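Local coordinates for exosome complex exonuclease RRP46 homolog (Oryza sativa Japonica Group, PDB 3HKM), which probably serves as a subunit of the RNA-degrading exosome and, in vitro, cleaves DNA by hydrolysis and RNA by phosphorolysis, at residues Gly29-Ala34 against Cys123-Val128; Gly36-Leu41 against Gly113-Cys118; Ala43-Lys48 against Ser103-Val108; Ala60-Val65 against Thr87-Cys92; Lys135-Ala140 against Asp224-Thr229. All blocks are in the same frame, centred on the assembly; numbering follows the deposited sequence.

In the fold
Contacts 1 to 4 all reach the mixed five-stranded sheet, whereas contact 5 joins the second, antiparallel sheet to the C-terminal helix. Helix 115-130 serves both contact 1 and contact 2, meeting strands 29-35 and 38-49 at different points along its length. Contact 3 pairs strand 38-49 with strand 100-110, and contact 4 sets helix 77-91 on strand 61-67, the strand next in line. Contacts 1 and 2 are wholly buried; contact 3 is partly open, and contacts 4 and 5 have apolar centres with one exposed polar side chain each. Methyl packing dominates contact 1, contact 5 sets leucine and valine against a methionine and a guanidinium, backbone bonding rules contact 3, and one side-chain-to-carbonyl bond marks contacts 2 and 4.

Contact 1. Residues Gly29-Ala34 against Cys123-Val128; sequences GSARWA and CCAALV
Ala125 and Ala126 turn their methyl groups to the strand Gly29-Ala34 and supply the helix side of the contact. Ala125 CB has two neighbours, Ala31 CB at 4.1 Å and the six-membered part of the Trp33 indole, whose CE3 is also 4.1 Å from it. The methyl approaches the indole obliquely. In Trp33, CG stands anti to the backbone N (chi1 -179°), and the benzo atoms CE3 and CZ3 come to Ala125 CB. The same ring meets Phe225 of the C-terminal helix with the planes at about 75°. Ala126 packs directly on the strand backbone, its CB 3.9 Å from Ser30 CA, and it touches Ala31 CB as well. At the end of the contact Gly29 CA lies 3.8 Å from Ala126 O; a side chain on Gly29 would run into this carbonyl. Ser30 points away from the helix and bonds through OG to Leu24 N. The segment axes run roughly antiparallel, at 149°, and come within 6.1 Å. No hydrogen bond passes between the two segments, so cohesion rests on van der Waals fit, and the close approach of helix to sheet probably owes much to the small residues Gly29, Ala31, Ala125 and Ala126.

Contact 2. Residues Gly36-Leu41 against Gly113-Cys118; sequences GDTIVL and GSLLPC
Thr38 and Gly113 bring their CA atoms to 6.1 Å where the start of the strand faces the turn leading into the helix, and the backbones remain farther apart at Val40 and Cys118. Thr38 does most of the joining. Its OG1, beside the backbone N (chi1 -67°), donates to Gly113 O, in the carbonyl plane on a lone pair, and receives Asp112 N as well; the modelled 2.5 Å from OG1 to Gly113 O is short, and its exact length doubtful. Gly113 O is also bonded by Arg15 NH1. The methyl CG2 of Thr38, anti to the backbone N, packs on Cys118 CB at 3.7 Å and on Leu115 CD1 at 3.8 Å. The same Leu115 CD1 reaches Val40 CG2 at 4.0 Å, while Cys118 SG approaches Thr38 O to 3.7 Å and touches Val40 CB. An alanine in place of Thr38 would probably leave Asp112 N without its hydroxyl partner and open a gap beside Leu115 and Cys118. Gly113 has a positive phi at which a side chain would jam against the preceding carbonyl. The loop with Gly113 carries the chain from strand 100-110 into helix 115-130, which lies on the mixed sheet in the alpha/beta layering of the RNase PH fold.

Contact 3. Residues Ala43-Lys48 against Ser103-Val108; sequences AVYGPK and SVILQV
Tyr45 lays the edge of its ring against Ser103 and Ile105. CD2 is 3.2 Å from Ser103 O, which lies near the ring plane, and CE2 is 4.4 Å from Ile105 CG1. CG is anti to the carbonyl carbon (chi1 -61°), and the ring, on a residue partly open to solvent, stands with its edge to strand 100-110. Ser103 O also accepts a weak hydrogen bond from Tyr45 N, 3.3 Å long and bent to 133°, so one carbonyl takes both the amide and the ring edge of the same residue.

Next to Tyr45 the antiparallel pairing is regular. Ala43 and Ile105 form a hydrogen-bonded pair, Ala43 N to Ile105 O and Ile105 N to Ala43 O both measuring 2.9 Å. Ala43 CB and Ile105 CB sit 4.4 Å apart on one face of the sheet, where Ala43 also meets Leu24 and Ile105 meets Lys67. Val44 and Val104 follow as a non-hydrogen-bonded pair on the other face, the one packed against helix 115-130, where Val44 touches Ala126 and Ala130 and Val104 touches Cys123. Here the backbones are joined by CA-H...O contacts, Val104 CA lying 3.3 Å from Ala43 O. Strand 100-110 in turn continues the sheet through Val104 to strand 61-67.

The linkage between these strands is therefore carried chiefly by main-chain groups, with bonds nearly straight at Ala43 and Ile105 and weak at Tyr45, while Val44 and Val104 tie the pair to helix 115-130.

Contact 4. Residues Ala60-Val65 against Thr87-Cys92; sequences ASIEVV and TLQSIC
Ile62 fills the centre of the contact, packed against Leu88 and Cys92. Its two branches part at CB: CG1, beside the backbone N (chi1 -80°), meets Cys92 SG at 3.8 Å, and CG2, anti to that N, reaches Leu88 CB at 4.1 Å. Beyond CG1, the terminal CD1 rests 3.9 Å from Cys92 CB. The side chains of Ile62 and Leu88 cross at about a right angle, as do those of Val64 and Leu88, where Val64 CG2 and Leu88 CD1 are 4.1 Å apart. An alanine at Ile62 would probably open a gap against Leu88 and Cys92 and let their side chains shift. Farther out, Gln89 slides past Ile62 in the opposite direction, its CG 4.0 Å from Ile62 CB. The extended side chain ends in a hydrogen bond from NE2 to Ile62 O, 3.0 Å long, in the carbonyl plane, with the oxygen tilted 20° out of the amide plane. Gln89 itself is exposed, so the bond lies at the solvent-facing side of the contact. Strand 61-67 and helix 77-91 open a beta-alpha-beta unit completed by strand 100-110, and Leu88 links it inward, touching Val104 on that strand and Cys123 and Leu127 on helix 115-130.

Contact 5. Residues Lys135-Ala140 against Asp224-Thr229; sequences KHLAVA and DFMRTT
Met226 sets CG anti to its carbonyl carbon (chi1 -67°) and runs extended from there, while the Arg227 chain bends at chi2 (-96°), which turns CD off the extended course; both side chains touch Leu137. Leu137 CD2 takes the two together, lying 3.8 Å from Met226 CB and 3.7 Å above the centre of the Arg227 guanidinium, over one face. Its other methyl, CD1, is 3.8 Å from Arg227 NH2, which also makes a weak hydrogen bond to Asn173 O. Leu137 and Met226 slide past each other in opposite directions, SD coming to 3.9 Å from Leu137 CG. Leu137 leads directly into strand 138-145 of the antiparallel four-stranded sheet, the second sheet of this RNase PH domain, and the C-terminal helix 205-229 packs beside it. Two residues further along the chain, Val139 CG2 lies 4.0 Å from Met226 SD, and Val139 also touches Ser219, Ile222 and Ser223 of the same helix. The methyl CE of Met226 approaches Ala138 O to 3.7 Å; that carbonyl is buried here and has no polar partner in the model. Met226 also meets Cys124 of helix 115-130, which lies against the same strand through Ala140.

Contact 1. Residues Gly29-Ala34 against Cys123-Val128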
# COMPACT_ATOMS: atom_id res chain seq x y z
N GLY A 29 0.65 -16.36 -2.95
CA GLY A 29 -0.10 -15.30 -3.58
C GLY A 29 0.83 -14.20 -4.06
O GLY A 29 1.76 -13.82 -3.35
N SER A 30 0.61 -13.71 -5.27
CA SER A 30 1.35 -12.55 -5.71
C SER A 30 0.52 -11.60 -6.57
O SER A 30 -0.53 -11.97 -7.09
CB SER A 30 2.67 -12.95 -6.40
OG SER A 30 2.46 -13.70 -7.58
N ALA A 31 0.99 -10.37 -6.69
CA ALA A 31 0.31 -9.33 -7.45
C ALA A 31 1.34 -8.35 -7.99
O ALA A 31 2.09 -7.77 -7.22
CB ALA A 31 -0.69 -8.60 -6.56
N ARG A 32 1.39 -8.20 -9.30
CA ARG A 32 2.10 -7.08 -9.89
C ARG A 32 1.08 -5.96 -10.07
O ARG A 32 0.24 -5.98 -10.97
CB ARG A 32 2.74 -7.46 -11.23
CG ARG A 32 2.95 -6.26 -12.17
CD ARG A 32 3.80 -6.60 -13.38
NE ARG A 32 5.16 -6.95 -12.98
CZ ARG A 32 6.23 -6.85 -13.76
NH1 ARG A 32 6.12 -6.40 -14.99
NH2 ARG A 32 7.41 -7.19 -13.29
N TRP A 33 1.15 -4.97 -9.18
CA TRP A 33 0.14 -3.93 -9.12
C TRP A 33 0.69 -2.64 -9.76
O TRP A 33 1.82 -2.23 -9.48
CB TRP A 33 -0.25 -3.70 -7.65
CG TRP A 33 -1.29 -2.68 -7.41
CD1 TRP A 33 -1.12 -1.33 -7.38
CD2 TRP A 33 -2.68 -2.91 -7.12
NE1 TRP A 33 -2.30 -0.70 -7.11
CE2 TRP A 33 -3.28 -1.65 -6.94
CE3 TRP A 33 -3.47 -4.06 -7.00
CZ2 TRP A 33 -4.64 -1.51 -6.65
CZ3 TRP A 33 -4.82 -3.92 -6.71
CH2 TRP A 33 -5.39 -2.65 -6.54
N ALA A 34 -0.11 -2.03 -10.64
CA ALA A 34 0.32 -0.82 -11.32
C ALA A 34 -0.67 0.34 -11.20
O ALA A 34 -1.88 0.18 -11.39
CB ALA A 34 0.61 -1.12 -12.79
N CYS A 123 0.07 -5.19 -1.88
CA CYS A 123 0.28 -6.19 -0.84
C CYS A 123 -1.03 -6.68 -0.29
O CYS A 123 -1.15 -7.84 0.10
CB CYS A 123 1.14 -5.63 0.29
SG CYS A 123 2.90 -5.68 -0.09
N CYS A 124 -2.03 -5.80 -0.25
CA CYS A 124 -3.36 -6.20 0.17
C CYS A 124 -3.95 -7.19 -0.82
O CYS A 124 -4.65 -8.13 -0.43
CB CYS A 124 -4.30 -5.00 0.31
SG CYS A 124 -6.00 -5.47 0.69
N ALA A 125 -3.67 -6.98 -2.10
CA ALA A 125 -4.16 -7.88 -3.14
C ALA A 125 -3.48 -9.25 -3.06
O ALA A 125 -4.14 -10.28 -3.19
CB ALA A 125 -3.97 -7.27 -4.51
N ALA A 126 -2.16 -9.25 -2.88
CA ALA A 126 -1.40 -10.49 -2.80
C ALA A 126 -1.76 -11.34 -1.56
O ALA A 126 -1.84 -12.56 -1.65
CB ALA A 126 0.08 -10.21 -2.85
N LEU A 127 -1.98 -10.69 -0.42
CA LEU A 127 -2.44 -11.39 0.78
C LEU A 127 -3.78 -12.07 0.54
O LEU A 127 -3.98 -13.22 0.94
CB LEU A 127 -2.61 -10.41 1.95
CG LEU A 127 -1.36 -9.78 2.56
CD1 LEU A 127 -1.74 -8.57 3.38
CD2 LEU A 127 -0.62 -10.80 3.40
N VAL A 128 -4.70 -11.34 -0.07
CA VAL A 128 -6.00 -11.90 -0.39
C VAL A 128 -5.84 -13.12 -1.29
O VAL A 128 -6.48 -14.15 -1.07
CB VAL A 128 -6.91 -10.86 -1.08
CG1 VAL A 128 -8.12 -11.54 -1.69
CG2 VAL A 128 -7.33 -9.80 -0.08

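Contact 2. Residues Gly36-Leu41 against Gly113-Cys118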
# COMPACT_ATOMS: atom_id res chain seq x y z
N GLY A 36 -0.53 4.02 -12.99
CA GLY A 36 0.30 4.76 -13.91
C GLY A 36 1.60 4.00 -14.12
O GLY A 36 1.58 2.78 -14.29
N ASP A 37 2.72 4.72 -14.09
CA ASP A 37 4.03 4.10 -14.30
C ASP A 37 4.62 3.58 -13.00
O ASP A 37 5.68 2.96 -12.99
CB ASP A 37 5.01 5.09 -14.92
CG ASP A 37 4.79 5.28 -16.41
OD1 ASP A 37 5.60 6.00 -17.02
OD2 ASP A 37 3.81 4.70 -16.96
N THR A 38 3.96 3.87 -11.89
CA THR A 38 4.38 3.32 -10.61
C THR A 38 3.89 1.89 -10.52
O THR A 38 2.68 1.64 -10.38
CB THR A 38 3.82 4.12 -9.43
OG1 THR A 38 4.41 5.42 -9.42
CG2 THR A 38 4.12 3.42 -8.11
N ILE A 39 4.82 0.95 -10.61
CA ILE A 39 4.47 -0.46 -10.60
C ILE A 39 5.29 -1.29 -9.61
O ILE A 39 6.49 -1.07 -9.44
CB ILE A 39 4.46 -1.08 -12.03
CG1 ILE A 39 4.92 -2.54 -11.98
CG2 ILE A 39 5.30 -0.25 -13.00
CD1 ILE A 39 4.57 -3.30 -13.20
N VAL A 40 4.61 -2.24 -8.97
CA VAL A 40 5.17 -3.00 -7.86
C VAL A 40 4.80 -4.48 -7.98
O VAL A 40 3.74 -4.82 -8.49
CB VAL A 40 4.60 -2.43 -6.54
CG1 VAL A 40 4.24 -3.54 -5.57
CG2 VAL A 40 5.55 -1.39 -5.91
N LEU A 41 5.68 -5.37 -7.50
CA LEU A 41 5.36 -6.79 -7.42
C LEU A 41 5.33 -7.28 -5.97
O LEU A 41 6.32 -7.16 -5.25
CB LEU A 41 6.35 -7.64 -8.23
CG LEU A 41 6.26 -9.16 -8.01
CD1 LEU A 41 4.92 -9.71 -8.51
CD2 LEU A 41 7.41 -9.90 -8.68
N GLY A 113 5.72 7.89 -8.55
CA GLY A 113 4.97 8.53 -7.47
C GLY A 113 3.97 7.64 -6.78
O GLY A 113 3.59 6.59 -7.31
N SER A 114 3.53 8.07 -5.59
CA SER A 114 2.65 7.30 -4.70
C SER A 114 3.12 5.86 -4.53
O SER A 114 2.32 4.92 -4.61
CB SER A 114 1.19 7.36 -5.18
OG SER A 114 0.65 8.66 -5.02
N LEU A 115 4.41 5.68 -4.28
CA LEU A 115 5.02 4.36 -4.20
C LEU A 115 4.59 3.55 -2.98
O LEU A 115 4.36 2.34 -3.07
CB LEU A 115 6.55 4.46 -4.25
CG LEU A 115 7.27 3.12 -4.37
CD1 LEU A 115 6.81 2.37 -5.61
CD2 LEU A 115 8.79 3.30 -4.38
N LEU A 116 4.47 4.20 -1.83
CA LEU A 116 4.08 3.49 -0.62
C LEU A 116 2.59 3.13 -0.67
O LEU A 116 2.21 1.99 -0.33
CB LEU A 116 4.44 4.31 0.62
CG LEU A 116 4.55 3.61 1.98
CD1 LEU A 116 3.51 4.12 2.96
CD2 LEU A 116 4.51 2.09 1.85
N PRO A 117 1.73 4.07 -1.09
CA PRO A 117 0.32 3.69 -1.28
C PRO A 117 0.16 2.58 -2.32
O PRO A 117 -0.67 1.70 -2.15
CB PRO A 117 -0.32 4.99 -1.77
CG PRO A 117 0.50 6.06 -1.17
CD PRO A 117 1.92 5.53 -1.20
N CYS A 118 0.95 2.63 -3.39
CA CYS A 118 0.90 1.58 -4.40
C CYS A 118 1.33 0.23 -3.82
O CYS A 118 0.64 -0.79 -4.00
CB CYS A 118 1.76 1.94 -5.61
SG CYS A 118 1.77 0.70 -6.94

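Contact 3. Residues Ala43-Lys48 against Ser103-Val108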
# COMPACT_ATOMS: atom_id res chain seq x y z
N ALA A 43 4.73 -10.43 -3.27
CA ALA A 43 4.78 -11.89 -3.14
C ALA A 43 4.53 -12.32 -1.69
O ALA A 43 5.18 -11.83 -0.78
CB ALA A 43 6.13 -12.44 -3.62
N VAL A 44 3.58 -13.24 -1.49
CA VAL A 44 3.21 -13.70 -0.16
C VAL A 44 3.36 -15.21 -0.06
O VAL A 44 3.00 -15.91 -0.99
CB VAL A 44 1.76 -13.35 0.19
CG1 VAL A 44 1.48 -13.65 1.65
CG2 VAL A 44 1.47 -11.89 -0.14
N TYR A 45 3.86 -15.70 1.07
CA TYR A 45 4.16 -17.13 1.16
C TYR A 45 3.29 -17.96 2.15
O TYR A 45 3.81 -18.53 3.10
CB TYR A 45 5.68 -17.32 1.34
CG TYR A 45 6.42 -16.75 0.15
CD1 TYR A 45 6.57 -17.49 -1.02
CD2 TYR A 45 6.92 -15.45 0.16
CE1 TYR A 45 7.22 -16.97 -2.13
CE2 TYR A 45 7.56 -14.92 -0.96
CZ TYR A 45 7.71 -15.68 -2.10
OH TYR A 45 8.35 -15.17 -3.20
N GLY A 46 1.98 -18.02 1.89
CA GLY A 46 1.00 -18.76 2.70
C GLY A 46 1.34 -18.70 4.17
O GLY A 46 2.35 -18.11 4.54
N PRO A 47 0.50 -19.27 5.04
CA PRO A 47 1.02 -19.27 6.41
C PRO A 47 1.95 -20.47 6.61
O PRO A 47 1.53 -21.61 6.39
CB PRO A 47 -0.25 -19.40 7.27
CG PRO A 47 -1.41 -19.19 6.32
CD PRO A 47 -0.92 -19.66 4.99
N LYS A 48 3.20 -20.20 6.99
CA LYS A 48 4.21 -21.25 7.19
C LYS A 48 4.44 -21.56 8.68
O LYS A 48 4.75 -20.66 9.46
CB LYS A 48 5.52 -20.86 6.49
CG LYS A 48 6.66 -21.86 6.71
CD LYS A 48 7.97 -21.41 6.05
CE LYS A 48 9.07 -22.45 6.25
NZ LYS A 48 10.30 -22.11 5.48
N SER A 103 5.51 -14.37 5.05
CA SER A 103 6.52 -13.43 4.59
C SER A 103 6.08 -12.71 3.33
O SER A 103 5.76 -13.35 2.32
CB SER A 103 7.86 -14.12 4.35
OG SER A 103 8.25 -14.89 5.47
N VAL A 104 6.08 -11.39 3.39
CA VAL A 104 5.74 -10.56 2.25
C VAL A 104 7.00 -9.95 1.65
O VAL A 104 7.82 -9.36 2.36
CB VAL A 104 4.78 -9.42 2.68
CG1 VAL A 104 4.37 -8.58 1.49
CG2 VAL A 104 3.57 -10.00 3.40
N ILE A 105 7.18 -10.13 0.35
CA ILE A 105 8.25 -9.45 -0.36
C ILE A 105 7.66 -8.46 -1.35
O ILE A 105 6.77 -8.78 -2.12
CB ILE A 105 9.18 -10.43 -1.10
CG1 ILE A 105 9.88 -11.34 -0.09
CG2 ILE A 105 10.21 -9.67 -1.91
CD1 ILE A 105 11.04 -12.10 -0.68
N LEU A 106 8.16 -7.23 -1.28
CA LEU A 106 7.71 -6.16 -2.14
C LEU A 106 8.87 -5.73 -3.03
O LEU A 106 9.90 -5.26 -2.55
CB LEU A 106 7.20 -4.99 -1.29
CG LEU A 106 6.45 -3.84 -1.97
CD1 LEU A 106 7.40 -2.87 -2.67
CD2 LEU A 106 5.40 -4.37 -2.93
N GLN A 107 8.71 -5.93 -4.33
CA GLN A 107 9.74 -5.55 -5.29
C GLN A 107 9.26 -4.37 -6.13
O GLN A 107 8.27 -4.48 -6.86
CB GLN A 107 10.07 -6.74 -6.19
CG GLN A 107 10.95 -6.39 -7.39
CD GLN A 107 12.38 -6.04 -6.99
OE1 GLN A 107 12.85 -4.92 -7.23
NE2 GLN A 107 13.07 -6.99 -6.37
N VAL A 108 9.97 -3.25 -6.02
CA VAL A 108 9.68 -2.07 -6.84
C VAL A 108 10.15 -2.26 -8.28
O VAL A 108 11.29 -2.65 -8.54
CB VAL A 108 10.29 -0.80 -6.25
CG1 VAL A 108 9.95 0.40 -7.12
CG2 VAL A 108 9.76 -0.59 -4.85

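Contact 4. Residues Ala60-Val65 against Thr87-Cys92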
# COMPACT_ATOMS: atom_id res chain seq x y z
N ALA A 60 -0.13 -15.23 14.94
CA ALA A 60 0.52 -15.36 13.64
C ALA A 60 1.50 -14.20 13.36
O ALA A 60 1.26 -13.06 13.75
CB ALA A 60 -0.52 -15.45 12.52
N SER A 61 2.60 -14.52 12.70
CA SER A 61 3.61 -13.53 12.35
C SER A 61 3.47 -13.09 10.91
O SER A 61 3.27 -13.91 10.02
CB SER A 61 5.02 -14.09 12.57
OG SER A 61 5.19 -14.54 13.90
N ILE A 62 3.59 -11.78 10.69
CA ILE A 62 3.66 -11.23 9.34
C ILE A 62 4.99 -10.48 9.25
O ILE A 62 5.29 -9.65 10.10
CB ILE A 62 2.47 -10.28 9.03
CG1 ILE A 62 1.22 -11.09 8.65
CG2 ILE A 62 2.80 -9.36 7.87
CD1 ILE A 62 0.52 -11.75 9.82
N GLU A 63 5.79 -10.81 8.24
CA GLU A 63 7.10 -10.19 8.06
C GLU A 63 7.22 -9.61 6.65
O GLU A 63 6.61 -10.13 5.72
CB GLU A 63 8.21 -11.21 8.32
CG GLU A 63 8.02 -11.95 9.64
CD GLU A 63 9.29 -12.61 10.14
OE1 GLU A 63 10.17 -12.93 9.31
OE2 GLU A 63 9.41 -12.81 11.37
N VAL A 64 8.01 -8.55 6.49
CA VAL A 64 8.10 -7.85 5.22
C VAL A 64 9.51 -7.36 4.86
O VAL A 64 10.22 -6.80 5.69
CB VAL A 64 7.13 -6.64 5.17
CG1 VAL A 64 6.95 -6.15 3.74
CG2 VAL A 64 5.78 -7.01 5.79
N VAL A 65 9.92 -7.60 3.62
CA VAL A 65 11.17 -7.06 3.12
C VAL A 65 10.90 -6.23 1.88
O VAL A 65 10.30 -6.71 0.91
CB VAL A 65 12.25 -8.16 2.88
CG1 VAL A 65 11.64 -9.55 2.90
CG2 VAL A 65 13.03 -7.91 1.59
N THR A 87 1.24 -1.60 8.70
CA THR A 87 -0.06 -1.61 8.04
C THR A 87 -0.58 -3.03 7.82
O THR A 87 -1.76 -3.31 8.04
CB THR A 87 0.02 -0.92 6.66
OG1 THR A 87 0.60 0.38 6.79
CG2 THR A 87 -1.36 -0.80 6.05
N LEU A 88 0.31 -3.92 7.38
CA LEU A 88 -0.08 -5.28 7.08
C LEU A 88 -0.40 -6.06 8.35
O LEU A 88 -1.43 -6.71 8.43
CB LEU A 88 1.00 -6.00 6.29
CG LEU A 88 1.19 -5.57 4.84
CD1 LEU A 88 2.02 -6.60 4.14
CD2 LEU A 88 -0.15 -5.41 4.13
N GLN A 89 0.50 -5.99 9.34
CA GLN A 89 0.26 -6.62 10.63
C GLN A 89 -1.08 -6.15 11.19
O GLN A 89 -1.81 -6.90 11.84
CB GLN A 89 1.41 -6.32 11.60
CG GLN A 89 2.73 -6.97 11.19
CD GLN A 89 3.88 -6.64 12.12
OE1 GLN A 89 3.93 -5.57 12.72
NE2 GLN A 89 4.82 -7.57 12.24
N SER A 90 -1.39 -4.89 10.92
CA SER A 90 -2.64 -4.27 11.34
C SER A 90 -3.89 -4.92 10.73
O SER A 90 -4.84 -5.24 11.45
CB SER A 90 -2.63 -2.77 10.98
OG SER A 90 -3.87 -2.17 11.29
N ILE A 91 -3.88 -5.12 9.42
CA ILE A 91 -5.09 -5.61 8.74
C ILE A 91 -5.24 -7.12 8.80
O ILE A 91 -6.34 -7.62 8.65
CB ILE A 91 -5.16 -5.17 7.27
CG1 ILE A 91 -4.26 -6.06 6.40
CG2 ILE A 91 -4.83 -3.68 7.11
CD1 ILE A 91 -4.32 -5.73 4.92
N CYS A 92 -4.14 -7.82 9.03
CA CYS A 92 -4.18 -9.28 9.09
C CYS A 92 -4.83 -9.76 10.38
O CYS A 92 -4.56 -9.22 11.46
CB CYS A 92 -2.76 -9.86 8.98
SG CYS A 92 -2.07 -9.84 7.30

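Contact 5. Residues Lys135-Ala140 against Asp224-Thr229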
# COMPACT_ATOMS: atom_id res chain seq x y z
N LYS A 135 -8.59 -8.80 8.52
CA LYS A 135 -9.70 -8.16 9.23
C LYS A 135 -10.57 -7.36 8.25
O LYS A 135 -11.78 -7.25 8.41
CB LYS A 135 -9.17 -7.19 10.30
CG LYS A 135 -8.38 -7.80 11.45
CD LYS A 135 -8.10 -6.71 12.49
CE LYS A 135 -6.96 -7.06 13.44
NZ LYS A 135 -7.40 -7.92 14.59
N HIS A 136 -9.92 -6.79 7.25
CA HIS A 136 -10.56 -5.93 6.27
C HIS A 136 -9.53 -5.61 5.19
O HIS A 136 -8.33 -5.83 5.39
CB HIS A 136 -11.02 -4.63 6.92
CG HIS A 136 -10.02 -4.05 7.87
ND1 HIS A 136 -8.83 -3.48 7.45
CD2 HIS A 136 -10.01 -3.99 9.23
CE1 HIS A 136 -8.14 -3.08 8.50
NE2 HIS A 136 -8.83 -3.38 9.59
N LEU A 137 -10.00 -5.10 4.06
CA LEU A 137 -9.12 -4.61 3.01
C LEU A 137 -8.37 -3.35 3.44
O LEU A 137 -8.89 -2.54 4.21
CB LEU A 137 -9.93 -4.28 1.75
CG LEU A 137 -10.11 -5.31 0.65
CD1 LEU A 137 -10.52 -6.67 1.20
CD2 LEU A 137 -11.12 -4.80 -0.36
N ALA A 138 -7.15 -3.18 2.94
CA ALA A 138 -6.44 -1.91 3.07
C ALA A 138 -6.36 -1.23 1.70
O ALA A 138 -5.84 -1.80 0.75
CB ALA A 138 -5.05 -2.13 3.65
N VAL A 139 -6.89 -0.02 1.62
CA VAL A 139 -6.84 0.75 0.38
C VAL A 139 -6.12 2.08 0.66
O VAL A 139 -6.61 2.92 1.40
CB VAL A 139 -8.27 0.97 -0.21
CG1 VAL A 139 -8.28 2.12 -1.20
CG2 VAL A 139 -8.77 -0.29 -0.88
N ALA A 140 -4.94 2.24 0.07
CA ALA A 140 -4.10 3.40 0.35
C ALA A 140 -4.11 4.40 -0.80
O ALA A 140 -4.20 4.01 -1.96
CB ALA A 140 -2.67 2.96 0.65
N ASP A 224 -13.51 -1.69 -4.87
CA ASP A 224 -14.43 -2.29 -5.85
C ASP A 224 -13.63 -3.12 -6.86
O ASP A 224 -14.12 -4.11 -7.38
CB ASP A 224 -15.23 -1.22 -6.61
CG ASP A 224 -16.29 -0.51 -5.74
OD1 ASP A 224 -16.54 -0.93 -4.59
OD2 ASP A 224 -16.87 0.48 -6.24
N PHE A 225 -12.41 -2.69 -7.13
CA PHE A 225 -11.47 -3.40 -7.99
C PHE A 225 -11.01 -4.70 -7.31
O PHE A 225 -11.07 -5.79 -7.89
CB PHE A 225 -10.27 -2.49 -8.29
CG PHE A 225 -9.24 -3.08 -9.23
CD1 PHE A 225 -9.56 -3.36 -10.55
CD2 PHE A 225 -7.94 -3.29 -8.80
CE1 PHE A 225 -8.61 -3.88 -11.42
CE2 PHE A 225 -6.99 -3.82 -9.66
CZ PHE A 225 -7.32 -4.11 -10.97
N MET A 226 -10.55 -4.57 -6.06
CA MET A 226 -10.19 -5.71 -5.23
C MET A 226 -11.36 -6.69 -5.05
O MET A 226 -11.17 -7.90 -5.11
CB MET A 226 -9.70 -5.26 -3.86
CG MET A 226 -8.37 -4.51 -3.87
SD MET A 226 -7.85 -3.93 -2.24
CE MET A 226 -6.33 -3.09 -2.64
N ARG A 227 -12.56 -6.16 -4.83
CA ARG A 227 -13.70 -7.02 -4.52
C ARG A 227 -14.34 -7.73 -5.73
O ARG A 227 -14.96 -8.78 -5.59
CB ARG A 227 -14.76 -6.24 -3.74
CG ARG A 227 -14.37 -5.95 -2.29
CD ARG A 227 -14.96 -6.97 -1.32
NE ARG A 227 -14.45 -6.80 0.04
CZ ARG A 227 -14.62 -5.69 0.75
NH1 ARG A 227 -15.28 -4.68 0.22
NH2 ARG A 227 -14.12 -5.60 1.98
N THR A 228 -14.18 -7.15 -6.91
CA THR A 228 -14.77 -7.76 -8.09
C THR A 228 -13.72 -8.25 -9.09
O THR A 228 -13.40 -9.43 -9.13
CB THR A 228 -15.75 -6.79 -8.78
OG1 THR A 228 -16.84 -6.51 -7.89
CG2 THR A 228 -16.31 -7.42 -10.04
N THR A 229 -13.20 -7.33 -9.88
CA THR A 229 -12.26 -7.67 -10.95
C THR A 229 -11.18 -8.67 -10.50
O THR A 229 -10.93 -9.67 -11.19
CB THR A 229 -11.58 -6.40 -11.50
OG1 THR A 229 -12.59 -5.43 -11.80
CG2 THR A 229 -10.78 -6.72 -12.75